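Local coordinates for alcohol dehydrogenase superfamily protein (Novosphingobium aromaticivorans, PDB 3GAZ) that probably acts as an NADP-dependent oxidoreductase of the medium-chain dehydrogenase/reductase superfamily, its natural substrate not established, at residues E140-R145 against L219-L224; V163-I168 against L187-D192; A167-L172 against G295-R300. All coordinates share one frame; numbering follows the deposited sequence.

Contact 1. Residues E140-R145 against L219-L224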
ATOM      1  N   GLU A 140      -5.575  -7.968 -20.470  1.00 14.11           N
ATOM      2  CA  GLU A 140      -5.091  -6.612 -20.686  1.00 14.82           C
ATOM      3  C   GLU A 140      -4.169  -6.552 -21.892  1.00 14.90           C
ATOM      4  O   GLU A 140      -4.150  -5.559 -22.613  1.00 13.28           O
ATOM      5  CB  GLU A 140      -4.357  -6.083 -19.451  1.00 17.08           C
ATOM      6  CG  GLU A 140      -5.210  -6.072 -18.194  1.00 21.39           C
ATOM      7  CD  GLU A 140      -4.695  -5.108 -17.143  1.00 25.15           C
ATOM      8  OE1 GLU A 140      -3.460  -5.032 -16.943  1.00 23.70           O
ATOM      9  OE2 GLU A 140      -5.535  -4.431 -16.508  1.00 28.79           O
ATOM     10  N   GLY A 141      -3.412  -7.622 -22.113  1.00 13.84           N
ATOM     11  CA  GLY A 141      -2.495  -7.646 -23.236  1.00 15.52           C
ATOM     12  C   GLY A 141      -3.167  -7.936 -24.561  1.00 16.12           C
ATOM     13  O   GLY A 141      -2.972  -7.213 -25.544  1.00 15.38           O
ATOM     14  N   LEU A 142      -3.972  -8.992 -24.582  1.00 16.61           N
ATOM     15  CA  LEU A 142      -4.663  -9.419 -25.794  1.00 17.12           C
ATOM     16  C   LEU A 142      -5.819  -8.537 -26.242  1.00 18.13           C
ATOM     17  O   LEU A 142      -6.026  -8.353 -27.442  1.00 16.76           O
ATOM     18  CB  LEU A 142      -5.191 -10.844 -25.621  1.00 16.42           C
ATOM     19  CG  LEU A 142      -4.180 -11.973 -25.421  1.00 17.04           C
ATOM     20  CD1 LEU A 142      -4.929 -13.258 -25.072  1.00 13.88           C
ATOM     21  CD2 LEU A 142      -3.344 -12.146 -26.680  1.00 18.38           C
ATOM     22  N   VAL A 143      -6.580  -8.009 -25.291  1.00 16.60           N
ATOM     23  CA  VAL A 143      -7.736  -7.190 -25.635  1.00 18.31           C
ATOM     24  C   VAL A 143      -7.529  -5.691 -25.443  1.00 19.02           C
ATOM     25  O   VAL A 143      -7.597  -4.931 -26.408  1.00 18.62           O
ATOM     26  CB  VAL A 143      -8.978  -7.650 -24.838  1.00 18.69           C
ATOM     27  CG1 VAL A 143     -10.203  -6.845 -25.257  1.00 20.50           C
ATOM     28  CG2 VAL A 143      -9.212  -9.140 -25.071  1.00 17.92           C
ATOM     29  N   ASP A 144      -7.276  -5.264 -24.210  1.00 19.14           N
ATOM     30  CA  ASP A 144      -7.073  -3.845 -23.942  1.00 20.42           C
ATOM     31  C   ASP A 144      -5.966  -3.221 -24.799  1.00 20.49           C
ATOM     32  O   ASP A 144      -6.181  -2.194 -25.441  1.00 19.41           O
ATOM     33  CB  ASP A 144      -6.765  -3.611 -22.457  1.00 21.14           C
ATOM     34  CG  ASP A 144      -7.935  -3.961 -21.553  1.00 23.56           C
ATOM     35  OD1 ASP A 144      -9.092  -3.844 -22.002  1.00 26.05           O
ATOM     36  OD2 ASP A 144      -7.704  -4.338 -20.384  1.00 27.28           O
ATOM     37  N   ARG A 145      -4.785  -3.831 -24.815  1.00 19.15           N
ATOM     38  CA  ARG A 145      -3.688  -3.281 -25.599  1.00 19.89           C
ATOM     39  C   ARG A 145      -3.697  -3.667 -27.085  1.00 22.04           C
ATOM     40  O   ARG A 145      -3.638  -2.797 -27.953  1.00 22.23           O
ATOM     41  CB  ARG A 145      -2.338  -3.684 -24.990  1.00 21.08           C
ATOM     42  CG  ARG A 145      -2.029  -3.086 -23.612  1.00 19.76           C
ATOM     43  CD  ARG A 145      -1.903  -1.563 -23.649  1.00 21.03           C
ATOM     44  NE  ARG A 145      -3.199  -0.886 -23.608  1.00 21.41           N
ATOM     45  CZ  ARG A 145      -3.986  -0.842 -22.536  1.00 21.77           C
ATOM     46  NH1 ARG A 145      -3.610  -1.433 -21.407  1.00 20.97           N
ATOM     47  NH2 ARG A 145      -5.151  -0.211 -22.593  1.00 21.75           N
ATOM     48  N   LEU A 219       0.039 -10.975 -33.852  1.00 14.09           N
ATOM     49  CA  LEU A 219       0.166 -10.649 -32.435  1.00 15.35           C
ATOM     50  C   LEU A 219       1.026 -11.657 -31.673  1.00 14.43           C
ATOM     51  O   LEU A 219       0.834 -12.862 -31.802  1.00 16.63           O
ATOM     52  CB  LEU A 219      -1.235 -10.593 -31.811  1.00 13.29           C
ATOM     53  CG  LEU A 219      -1.398 -10.287 -30.320  1.00 15.87           C
ATOM     54  CD1 LEU A 219      -0.763  -8.938 -29.977  1.00 13.77           C
ATOM     55  CD2 LEU A 219      -2.891 -10.275 -29.990  1.00 16.45           C
ATOM     56  N   VAL A 220       1.982 -11.159 -30.891  1.00 14.49           N
ATOM     57  CA  VAL A 220       2.840 -12.031 -30.088  1.00 12.26           C
ATOM     58  C   VAL A 220       2.741 -11.649 -28.612  1.00 12.92           C
ATOM     59  O   VAL A 220       2.974 -10.496 -28.248  1.00 11.83           O
ATOM     60  CB  VAL A 220       4.324 -11.931 -30.499  1.00 12.28           C
ATOM     61  CG1 VAL A 220       5.167 -12.856 -29.615  1.00  9.40           C
ATOM     62  CG2 VAL A 220       4.499 -12.311 -31.975  1.00  7.43           C
ATOM     63  N   TYR A 221       2.388 -12.610 -27.763  1.00 13.41           N
ATOM     64  CA  TYR A 221       2.293 -12.328 -26.337  1.00 14.00           C
ATOM     65  C   TYR A 221       3.420 -13.014 -25.575  1.00 14.84           C
ATOM     66  O   TYR A 221       3.449 -14.238 -25.449  1.00 13.75           O
ATOM     67  CB  TYR A 221       0.946 -12.786 -25.762  1.00 15.75           C
ATOM     68  CG  TYR A 221       0.615 -12.135 -24.426  1.00 15.16           C
ATOM     69  CD1 TYR A 221       1.576 -12.033 -23.420  1.00 17.25           C
ATOM     70  CD2 TYR A 221      -0.652 -11.617 -24.175  1.00 14.01           C
ATOM     71  CE1 TYR A 221       1.286 -11.427 -22.196  1.00 15.94           C
ATOM     72  CE2 TYR A 221      -0.957 -11.008 -22.951  1.00 15.06           C
ATOM     73  CZ  TYR A 221       0.019 -10.916 -21.968  1.00 15.43           C
ATOM     74  OH  TYR A 221      -0.265 -10.315 -20.760  1.00 14.24           O
ATOM     75  N   ASP A 222       4.349 -12.209 -25.070  1.00 16.06           N
ATOM     76  CA  ASP A 222       5.472 -12.712 -24.300  1.00 15.93           C
ATOM     77  C   ASP A 222       5.072 -12.818 -22.834  1.00 17.70           C
ATOM     78  O   ASP A 222       4.770 -11.811 -22.197  1.00 17.87           O
ATOM     79  CB  ASP A 222       6.668 -11.762 -24.431  1.00 16.16           C
ATOM     80  CG  ASP A 222       7.742 -12.038 -23.403  1.00 17.46           C
ATOM     81  OD1 ASP A 222       8.067 -13.223 -23.186  1.00 17.49           O
ATOM     82  OD2 ASP A 222       8.268 -11.071 -22.812  1.00 18.00           O
ATOM     83  N   THR A 223       5.058 -14.037 -22.298  1.00 18.56           N
ATOM     84  CA  THR A 223       4.708 -14.221 -20.894  1.00 18.33           C
ATOM     85  C   THR A 223       5.940 -14.616 -20.094  1.00 19.36           C
ATOM     86  O   THR A 223       5.845 -14.869 -18.893  1.00 18.80           O
ATOM     87  CB  THR A 223       3.664 -15.340 -20.686  1.00 20.13           C
ATOM     88  OG1 THR A 223       4.305 -16.616 -20.811  1.00 19.23           O
ATOM     89  CG2 THR A 223       2.545 -15.230 -21.697  1.00 17.28           C
ATOM     90  N   LEU A 224       7.093 -14.669 -20.755  1.00 18.54           N
ATOM     91  CA  LEU A 224       8.326 -15.073 -20.088  1.00 19.96           C
ATOM     92  C   LEU A 224       9.332 -13.942 -19.869  1.00 19.62           C
ATOM     93  O   LEU A 224      10.045 -13.930 -18.867  1.00 17.65           O
ATOM     94  CB  LEU A 224       8.977 -16.219 -20.873  1.00 20.96           C
ATOM     95  CG  LEU A 224       8.144 -17.507 -20.911  1.00 22.28           C
ATOM     96  CD1 LEU A 224       8.747 -18.509 -21.883  1.00 22.97           C
ATOM     97  CD2 LEU A 224       8.073 -18.097 -19.507  1.00 24.69           C
TER

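Contact 2. Residues V163-I168 against L187-D192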
ATOM      1  N   VAL A 163      -0.014 -17.195 -17.260  1.00 13.09           N
ATOM      2  CA  VAL A 163      -0.652 -16.261 -18.188  1.00 14.29           C
ATOM      3  C   VAL A 163      -0.843 -16.930 -19.548  1.00 13.31           C
ATOM      4  O   VAL A 163      -1.862 -16.750 -20.215  1.00 13.67           O
ATOM      5  CB  VAL A 163       0.221 -14.996 -18.384  1.00 13.71           C
ATOM      6  CG1 VAL A 163      -0.478 -14.003 -19.307  1.00 14.33           C
ATOM      7  CG2 VAL A 163       0.508 -14.358 -17.041  1.00 16.16           C
ATOM      8  N   GLY A 164       0.152 -17.709 -19.947  1.00 14.45           N
ATOM      9  CA  GLY A 164       0.107 -18.377 -21.234  1.00 14.60           C
ATOM     10  C   GLY A 164      -1.107 -19.235 -21.541  1.00 13.42           C
ATOM     11  O   GLY A 164      -1.755 -19.046 -22.572  1.00 12.43           O
ATOM     12  N   HIS A 165      -1.432 -20.175 -20.658  1.00 13.55           N
ATOM     13  CA  HIS A 165      -2.561 -21.058 -20.925  1.00 13.51           C
ATOM     14  C   HIS A 165      -3.898 -20.333 -20.999  1.00 12.79           C
ATOM     15  O   HIS A 165      -4.785 -20.744 -21.741  1.00 12.93           O
ATOM     16  CB  HIS A 165      -2.613 -22.220 -19.910  1.00 12.32           C
ATOM     17  CG  HIS A 165      -3.228 -21.873 -18.585  1.00 13.92           C
ATOM     18  ND1 HIS A 165      -2.583 -21.111 -17.636  1.00 10.78           N
ATOM     19  CD2 HIS A 165      -4.411 -22.240 -18.033  1.00 12.01           C
ATOM     20  CE1 HIS A 165      -3.339 -21.026 -16.553  1.00 13.55           C
ATOM     21  NE2 HIS A 165      -4.452 -21.701 -16.769  1.00 12.42           N
ATOM     22  N   VAL A 166      -4.048 -19.246 -20.251  1.00 12.73           N
ATOM     23  CA  VAL A 166      -5.300 -18.509 -20.307  1.00 13.80           C
ATOM     24  C   VAL A 166      -5.304 -17.586 -21.527  1.00 13.72           C
ATOM     25  O   VAL A 166      -6.356 -17.336 -22.118  1.00 13.52           O
ATOM     26  CB  VAL A 166      -5.555 -17.699 -19.005  1.00 11.93           C
ATOM     27  CG1 VAL A 166      -5.845 -18.659 -17.857  1.00 13.72           C
ATOM     28  CG2 VAL A 166      -4.354 -16.830 -18.673  1.00 14.75           C
ATOM     29  N   ALA A 167      -4.127 -17.098 -21.910  1.00 12.24           N
ATOM     30  CA  ALA A 167      -4.012 -16.233 -23.080  1.00 13.23           C
ATOM     31  C   ALA A 167      -4.407 -17.040 -24.322  1.00 13.06           C
ATOM     32  O   ALA A 167      -5.078 -16.535 -25.216  1.00 12.49           O
ATOM     33  CB  ALA A 167      -2.583 -15.720 -23.216  1.00 11.06           C
ATOM     34  N   ILE A 168      -3.985 -18.302 -24.366  1.00 14.54           N
ATOM     35  CA  ILE A 168      -4.318 -19.180 -25.489  1.00 14.30           C
ATOM     36  C   ILE A 168      -5.831 -19.316 -25.636  1.00 15.03           C
ATOM     37  O   ILE A 168      -6.377 -19.181 -26.731  1.00 15.63           O
ATOM     38  CB  ILE A 168      -3.753 -20.608 -25.286  1.00 16.36           C
ATOM     39  CG1 ILE A 168      -2.237 -20.614 -25.489  1.00 15.64           C
ATOM     40  CG2 ILE A 168      -4.451 -21.583 -26.238  1.00 16.17           C
ATOM     41  CD1 ILE A 168      -1.596 -21.957 -25.216  1.00 14.36           C
ATOM     42  N   LEU A 187       3.731 -29.344 -24.379  1.00 21.63           N
ATOM     43  CA  LEU A 187       3.344 -29.368 -25.791  1.00 21.36           C
ATOM     44  C   LEU A 187       2.013 -30.076 -26.026  1.00 22.13           C
ATOM     45  O   LEU A 187       1.199 -29.640 -26.841  1.00 19.41           O
ATOM     46  CB  LEU A 187       4.438 -30.043 -26.628  1.00 22.62           C
ATOM     47  CG  LEU A 187       5.768 -29.284 -26.698  1.00 24.12           C
ATOM     48  CD1 LEU A 187       6.808 -30.139 -27.406  1.00 25.19           C
ATOM     49  CD2 LEU A 187       5.571 -27.957 -27.422  1.00 23.68           C
ATOM     50  N   GLU A 188       1.802 -31.172 -25.310  1.00 21.32           N
ATOM     51  CA  GLU A 188       0.583 -31.949 -25.436  1.00 21.89           C
ATOM     52  C   GLU A 188      -0.603 -31.171 -24.873  1.00 20.98           C
ATOM     53  O   GLU A 188      -1.700 -31.192 -25.437  1.00 17.94           O
ATOM     54  CB  GLU A 188       0.738 -33.271 -24.689  1.00 25.00           C
ATOM     55  CG  GLU A 188      -0.354 -34.255 -24.982  1.00 31.95           C
ATOM     56  CD  GLU A 188      -0.545 -34.443 -26.466  1.00 34.37           C
ATOM     57  OE1 GLU A 188       0.464 -34.638 -27.179  1.00 37.47           O
ATOM     58  OE2 GLU A 188      -1.705 -34.394 -26.915  1.00 38.09           O
ATOM     59  N   TYR A 189      -0.372 -30.494 -23.755  1.00 19.04           N
ATOM     60  CA  TYR A 189      -1.405 -29.702 -23.106  1.00 18.60           C
ATOM     61  C   TYR A 189      -1.862 -28.568 -24.026  1.00 17.58           C
ATOM     62  O   TYR A 189      -3.061 -28.332 -24.185  1.00 15.78           O
ATOM     63  CB  TYR A 189      -0.875 -29.122 -21.789  1.00 18.70           C
ATOM     64  CG  TYR A 189      -1.787 -28.078 -21.188  1.00 17.24           C
ATOM     65  CD1 TYR A 189      -2.979 -28.439 -20.562  1.00 18.15           C
ATOM     66  CD2 TYR A 189      -1.487 -26.722 -21.302  1.00 15.11           C
ATOM     67  CE1 TYR A 189      -3.858 -27.472 -20.068  1.00 18.23           C
ATOM     68  CE2 TYR A 189      -2.359 -25.745 -20.815  1.00 15.68           C
ATOM     69  CZ  TYR A 189      -3.540 -26.125 -20.201  1.00 17.66           C
ATOM     70  OH  TYR A 189      -4.408 -25.165 -19.733  1.00 16.48           O
ATOM     71  N   VAL A 190      -0.902 -27.870 -24.628  1.00 16.38           N
ATOM     72  CA  VAL A 190      -1.206 -26.764 -25.537  1.00 18.85           C
ATOM     73  C   VAL A 190      -2.002 -27.253 -26.743  1.00 19.43           C
ATOM     74  O   VAL A 190      -2.958 -26.602 -27.177  1.00 15.39           O
ATOM     75  CB  VAL A 190       0.090 -26.071 -26.023  1.00 19.55           C
ATOM     76  CG1 VAL A 190      -0.226 -25.065 -27.126  1.00 18.02           C
ATOM     77  CG2 VAL A 190       0.755 -25.368 -24.852  1.00 18.85           C
ATOM     78  N   ARG A 191      -1.609 -28.404 -27.278  1.00 19.82           N
ATOM     79  CA  ARG A 191      -2.300 -28.985 -28.424  1.00 23.33           C
ATOM     80  C   ARG A 191      -3.757 -29.231 -28.038  1.00 24.55           C
ATOM     81  O   ARG A 191      -4.673 -28.895 -28.788  1.00 25.78           O
ATOM     82  CB  ARG A 191      -1.637 -30.308 -28.819  1.00 24.43           C
ATOM     83  CG  ARG A 191      -2.198 -30.953 -30.080  1.00 26.93           C
ATOM     84  CD  ARG A 191      -1.725 -32.399 -30.196  1.00 30.12           C
ATOM     85  NE  ARG A 191      -2.263 -33.230 -29.118  1.00 31.32           N
ATOM     86  CZ  ARG A 191      -3.545 -33.567 -29.003  1.00 34.83           C
ATOM     87  NH1 ARG A 191      -4.428 -33.147 -29.900  1.00 33.90           N
ATOM     88  NH2 ARG A 191      -3.952 -34.322 -27.989  1.00 34.63           N
ATOM     89  N   ASP A 192      -3.958 -29.811 -26.856  1.00 26.40           N
ATOM     90  CA  ASP A 192      -5.295 -30.105 -26.344  1.00 27.67           C
ATOM     91  C   ASP A 192      -6.198 -28.880 -26.295  1.00 26.67           C
ATOM     92  O   ASP A 192      -7.387 -28.968 -26.604  1.00 26.01           O
ATOM     93  CB  ASP A 192      -5.205 -30.718 -24.945  1.00 32.36           C
ATOM     94  CG  ASP A 192      -5.396 -32.219 -24.953  1.00 38.09           C
ATOM     95  OD1 ASP A 192      -6.527 -32.670 -25.238  1.00 41.25           O
ATOM     96  OD2 ASP A 192      -4.420 -32.949 -24.677  1.00 40.64           O
TER

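Contact 3. Residues A167-L172 against G295-R300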
ATOM      1  N   ALA A 167      -4.127 -17.098 -21.910  1.00 12.24           N
ATOM      2  CA  ALA A 167      -4.012 -16.233 -23.080  1.00 13.23           C
ATOM      3  C   ALA A 167      -4.407 -17.040 -24.322  1.00 13.06           C
ATOM      4  O   ALA A 167      -5.078 -16.535 -25.216  1.00 12.49           O
ATOM      5  CB  ALA A 167      -2.583 -15.720 -23.216  1.00 11.06           C
ATOM      6  N   ILE A 168      -3.985 -18.302 -24.366  1.00 14.54           N
ATOM      7  CA  ILE A 168      -4.318 -19.180 -25.489  1.00 14.30           C
ATOM      8  C   ILE A 168      -5.831 -19.316 -25.636  1.00 15.03           C
ATOM      9  O   ILE A 168      -6.377 -19.181 -26.731  1.00 15.63           O
ATOM     10  CB  ILE A 168      -3.753 -20.608 -25.286  1.00 16.36           C
ATOM     11  CG1 ILE A 168      -2.237 -20.614 -25.489  1.00 15.64           C
ATOM     12  CG2 ILE A 168      -4.451 -21.583 -26.238  1.00 16.17           C
ATOM     13  CD1 ILE A 168      -1.596 -21.957 -25.216  1.00 14.36           C
ATOM     14  N   GLN A 169      -6.502 -19.589 -24.521  1.00 14.59           N
ATOM     15  CA  GLN A 169      -7.943 -19.786 -24.530  1.00 14.59           C
ATOM     16  C   GLN A 169      -8.735 -18.525 -24.846  1.00 15.02           C
ATOM     17  O   GLN A 169      -9.782 -18.598 -25.487  1.00 12.97           O
ATOM     18  CB  GLN A 169      -8.383 -20.397 -23.195  1.00 13.04           C
ATOM     19  CG  GLN A 169      -7.725 -21.754 -22.936  1.00 13.78           C
ATOM     20  CD  GLN A 169      -8.097 -22.358 -21.596  1.00 12.25           C
ATOM     21  OE1 GLN A 169      -9.224 -22.797 -21.393  1.00 14.40           O
ATOM     22  NE2 GLN A 169      -7.144 -22.372 -20.667  1.00 11.19           N
ATOM     23  N   ILE A 170      -8.244 -17.372 -24.397  1.00 14.19           N
ATOM     24  CA  ILE A 170      -8.927 -16.112 -24.681  1.00 14.23           C
ATOM     25  C   ILE A 170      -8.827 -15.847 -26.182  1.00 15.67           C
ATOM     26  O   ILE A 170      -9.828 -15.563 -26.840  1.00 15.62           O
ATOM     27  CB  ILE A 170      -8.287 -14.921 -23.913  1.00 13.72           C
ATOM     28  CG1 ILE A 170      -8.626 -15.017 -22.423  1.00 14.46           C
ATOM     29  CG2 ILE A 170      -8.790 -13.589 -24.480  1.00 14.93           C
ATOM     30  CD1 ILE A 170      -7.978 -13.941 -21.576  1.00 13.70           C
ATOM     31  N   ALA A 171      -7.613 -15.958 -26.715  1.00 14.91           N
ATOM     32  CA  ALA A 171      -7.367 -15.726 -28.135  1.00 15.23           C
ATOM     33  C   ALA A 171      -8.225 -16.638 -29.013  1.00 16.49           C
ATOM     34  O   ALA A 171      -8.823 -16.185 -29.982  1.00 17.17           O
ATOM     35  CB  ALA A 171      -5.887 -15.936 -28.449  1.00 14.29           C
ATOM     36  N   LEU A 172      -8.277 -17.922 -28.674  1.00 16.95           N
ATOM     37  CA  LEU A 172      -9.070 -18.876 -29.446  1.00 18.96           C
ATOM     38  C   LEU A 172     -10.544 -18.498 -29.429  1.00 19.77           C
ATOM     39  O   LEU A 172     -11.206 -18.500 -30.467  1.00 20.71           O
ATOM     40  CB  LEU A 172      -8.888 -20.294 -28.889  1.00 18.28           C
ATOM     41  CG  LEU A 172      -7.549 -20.956 -29.222  1.00 18.58           C
ATOM     42  CD1 LEU A 172      -7.344 -22.199 -28.367  1.00 19.07           C
ATOM     43  CD2 LEU A 172      -7.519 -21.303 -30.716  1.00 18.76           C
ATOM     44  N   GLY A 295     -17.708 -23.290 -21.958  1.00 22.89           N
ATOM     45  CA  GLY A 295     -16.701 -24.331 -22.076  1.00 21.98           C
ATOM     46  C   GLY A 295     -15.487 -23.944 -22.904  1.00 22.30           C
ATOM     47  O   GLY A 295     -14.824 -24.805 -23.479  1.00 22.91           O
ATOM     48  N   LYS A 296     -15.187 -22.652 -22.962  1.00 21.16           N
ATOM     49  CA  LYS A 296     -14.045 -22.182 -23.732  1.00 21.92           C
ATOM     50  C   LYS A 296     -12.885 -21.750 -22.845  1.00 20.95           C
ATOM     51  O   LYS A 296     -11.846 -21.309 -23.340  1.00 21.35           O
ATOM     52  CB  LYS A 296     -14.468 -21.028 -24.646  1.00 25.25           C
ATOM     53  CG  LYS A 296     -15.437 -21.458 -25.741  1.00 26.64           C
ATOM     54  CD  LYS A 296     -15.737 -20.326 -26.710  1.00 32.21           C
ATOM     55  CE  LYS A 296     -16.559 -20.827 -27.892  1.00 33.29           C
ATOM     56  NZ  LYS A 296     -16.657 -19.808 -28.972  1.00 36.46           N
ATOM     57  N   LEU A 297     -13.062 -21.885 -21.536  1.00 18.89           N
ATOM     58  CA  LEU A 297     -12.024 -21.513 -20.583  1.00 19.00           C
ATOM     59  C   LEU A 297     -11.955 -22.473 -19.408  1.00 18.11           C
ATOM     60  O   LEU A 297     -12.948 -22.695 -18.712  1.00 18.13           O
ATOM     61  CB  LEU A 297     -12.259 -20.095 -20.053  1.00 18.60           C
ATOM     62  CG  LEU A 297     -11.324 -19.644 -18.925  1.00 17.94           C
ATOM     63  CD1 LEU A 297      -9.874 -19.630 -19.409  1.00 18.47           C
ATOM     64  CD2 LEU A 297     -11.738 -18.264 -18.455  1.00 17.70           C
ATOM     65  N   ALA A 298     -10.771 -23.029 -19.190  1.00 18.22           N
ATOM     66  CA  ALA A 298     -10.534 -23.956 -18.094  1.00 18.76           C
ATOM     67  C   ALA A 298      -9.150 -23.674 -17.525  1.00 19.92           C
ATOM     68  O   ALA A 298      -8.144 -23.775 -18.227  1.00 18.07           O
ATOM     69  CB  ALA A 298     -10.607 -25.391 -18.592  1.00 20.15           C
ATOM     70  N   PRO A 299      -9.080 -23.303 -16.240  1.00 18.95           N
ATOM     71  CA  PRO A 299      -7.772 -23.023 -15.646  1.00 18.29           C
ATOM     72  C   PRO A 299      -6.962 -24.309 -15.512  1.00 18.84           C
ATOM     73  O   PRO A 299      -7.526 -25.385 -15.312  1.00 17.71           O
ATOM     74  CB  PRO A 299      -8.139 -22.438 -14.289  1.00 20.08           C
ATOM     75  CG  PRO A 299      -9.364 -23.230 -13.928  1.00 21.19           C
ATOM     76  CD  PRO A 299     -10.149 -23.206 -15.232  1.00 19.91           C
ATOM     77  N   ARG A 300      -5.645 -24.200 -15.649  1.00 17.57           N
ATOM     78  CA  ARG A 300      -4.784 -25.361 -15.497  1.00 16.09           C
ATOM     79  C   ARG A 300      -4.456 -25.400 -14.010  1.00 15.07           C
ATOM     80  O   ARG A 300      -3.735 -24.542 -13.499  1.00 15.33           O
ATOM     81  CB  ARG A 300      -3.501 -25.212 -16.323  1.00 13.68           C
ATOM     82  CG  ARG A 300      -2.768 -26.532 -16.518  1.00 13.68           C
ATOM     83  CD  ARG A 300      -1.452 -26.365 -17.259  1.00 14.47           C
ATOM     84  NE  ARG A 300      -0.874 -27.660 -17.600  1.00 15.91           N
ATOM     85  CZ  ARG A 300       0.353 -27.830 -18.082  1.00 18.93           C
ATOM     86  NH1 ARG A 300       1.145 -26.779 -18.277  1.00 20.40           N
ATOM     87  NH2 ARG A 300       0.786 -29.051 -18.381  1.00 14.82           N
TER
HETATM   88  O   HOH W   1     -10.769 -21.073 -25.802  1.00 18.61           O

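Contact 1. Residues E140-R145 against L219-L224
Leu142, near the end of helix 132-145, sends its CD2 methyl into the angle between Leu219 and Tyr221, two residues apart on strand 217-222 and facing the helix. The methyl lies 3.7 Å from Tyr221 CD2, at the edge of the phenol ring and near its plane, while its other neighbour, Leu219 CD2, stands 3.8 Å from Leu142 CD2. The Leu142 and Tyr221 side chains run at about a right angle, with Leu142 CG also close to Tyr221 CD2. Gly141 CA comes within 3.7 Å of Tyr221 CE2. A CB on Gly141 would fall only 2.4 Å from Tyr221 CE2, so the lack of a side chain there lets the ring sit close against the helix backbone.

Tyr221 holds CG anti to its backbone N (chi1 -162°), which carries the ring off the sheet to the helix, and its OH is hydrogen-bonded to Thr137 O, one turn before Gly141. Behind this layer, Ala167 and Ile170 of helix 162-173 pack on Leu142, and Val163 packs on Tyr221. With an alanine here instead of Leu142, a gap is likely to open between Leu219 and the tyrosine edge, costing both their packing against the CD2 methyl.

Across the two segments the contact is wholly apolar, without a hydrogen bond. It joins helix 132-145 to a central strand of the Rossmann-type parallel sheet, and the tyrosine hydroxyl, the polar end of a buried side chain, is satisfied by a helix carbonyl.

Contact 2. Residues V163-I168 against L187-D192
Two neighbouring helices of the Rossmann-type nucleotide-binding fold pack here through two pairs of side chains, Ile168 with Val190 and His165 with Tyr189. Helix 162-173 follows the first strand of the parallel sheet, 153-157, and helix 184-193 follows the adjacent strand 177-182, so the contact links successive beta-alpha units. Segment 163-168 also contains Gly164, the last glycine of a GxGxxG-type pattern with Gly159 and Gly161, consistent with the dinucleotide-binding turn of this family.

The pair closer to the sheet is aliphatic. Ile168 CD1 comes within 3.9 Å of Val190 CG1, and the two side chains meet at about a right angle. Ala180 of strand 177-182 and Ala195 touch both residues, making this a small hydrophobic core between helices and sheet. Ile168 reaches the valine by a fully extended CG1-CD1 arm (chi2 176°).

The second pair is more polar in character but forms no hydrogen bond between its members. His165 has CG in the crowded position between its backbone N and carbonyl carbon (chi1 81°), and its ND1 is hydrogen-bonded to Gly161 O, which ties the imidazole back to the glycine-rich turn. The ring also carries Val166 CG1 over one face, 3.5 Å above its plane and displaced toward the rim. Tyr189 stretches across from the other helix and is additionally in a cation-pi contact with Arg300, so the phenol is engaged from the 295-300 loop as well. His165 CB meets the tyrosine at the ring edge, in its plane, 3.6 Å from Tyr189 CE2, while the hydroxyl oxygen Tyr189 OH reaches to 3.4 Å from His165 CD2.

Contact 3. Residues A167-L172 against G295-R300
Gln169 grips the backbone of Ala298 with both ends of its side-chain amide. Ala298 N donates to Gln169 OE1 over 2.7 Å, at an N-H...O angle of 152° and tilted somewhat from the carbonyl plane. In return Gln169 NE2 donates to Ala298 O at 3.0 Å. This bond is fairly straight (163°) and leaves in the plane of the glutamine amide, but it arrives well above the plane of the Ala298 carbonyl. The extended side chain (chi2 178°) carries the amide out to the loop, and NE2 also bonds His165 O one helical turn back, which further fixes the rotation of the group.

A water adds a second link, donating to Gln169 O and to Lys296 O, with 2.7 Å from its oxygen to each.

Van der Waals contact is modest: Leu297 lays its CD1 methyl beside the amide, 3.8 Å from Gln169 OE1, and Phe135 of helix 132-145 touches Leu297.

Glutamine thus pairs with a single loop residue much as a neighbouring strand would. The loop leaves helix 278-293 by a Schellman motif with Gly295 as its C-prime residue, and is held alongside the first helix of the Rossmann-type fold.

All three contacts converge on helix 162-173. Contacts 2 and 3 take overlapping parts of it, and contact 1 packs on another side through Leu142, whose CD1 lies 3.3 Å from Ala167 O. Contact 1 is fully buried between helix and sheet and purely apolar across its segments; contact 2, also largely buried, combines an aliphatic pair with an aromatic one; contact 3, with exposed Lys296 and Ala298 on its loop side, relies on hydrogen bonds and water. Contacts 2 and 3 are the closest neighbours, their centres 8 Å apart, and Arg300 of the loop lies against both His165 and Tyr189, joining the two.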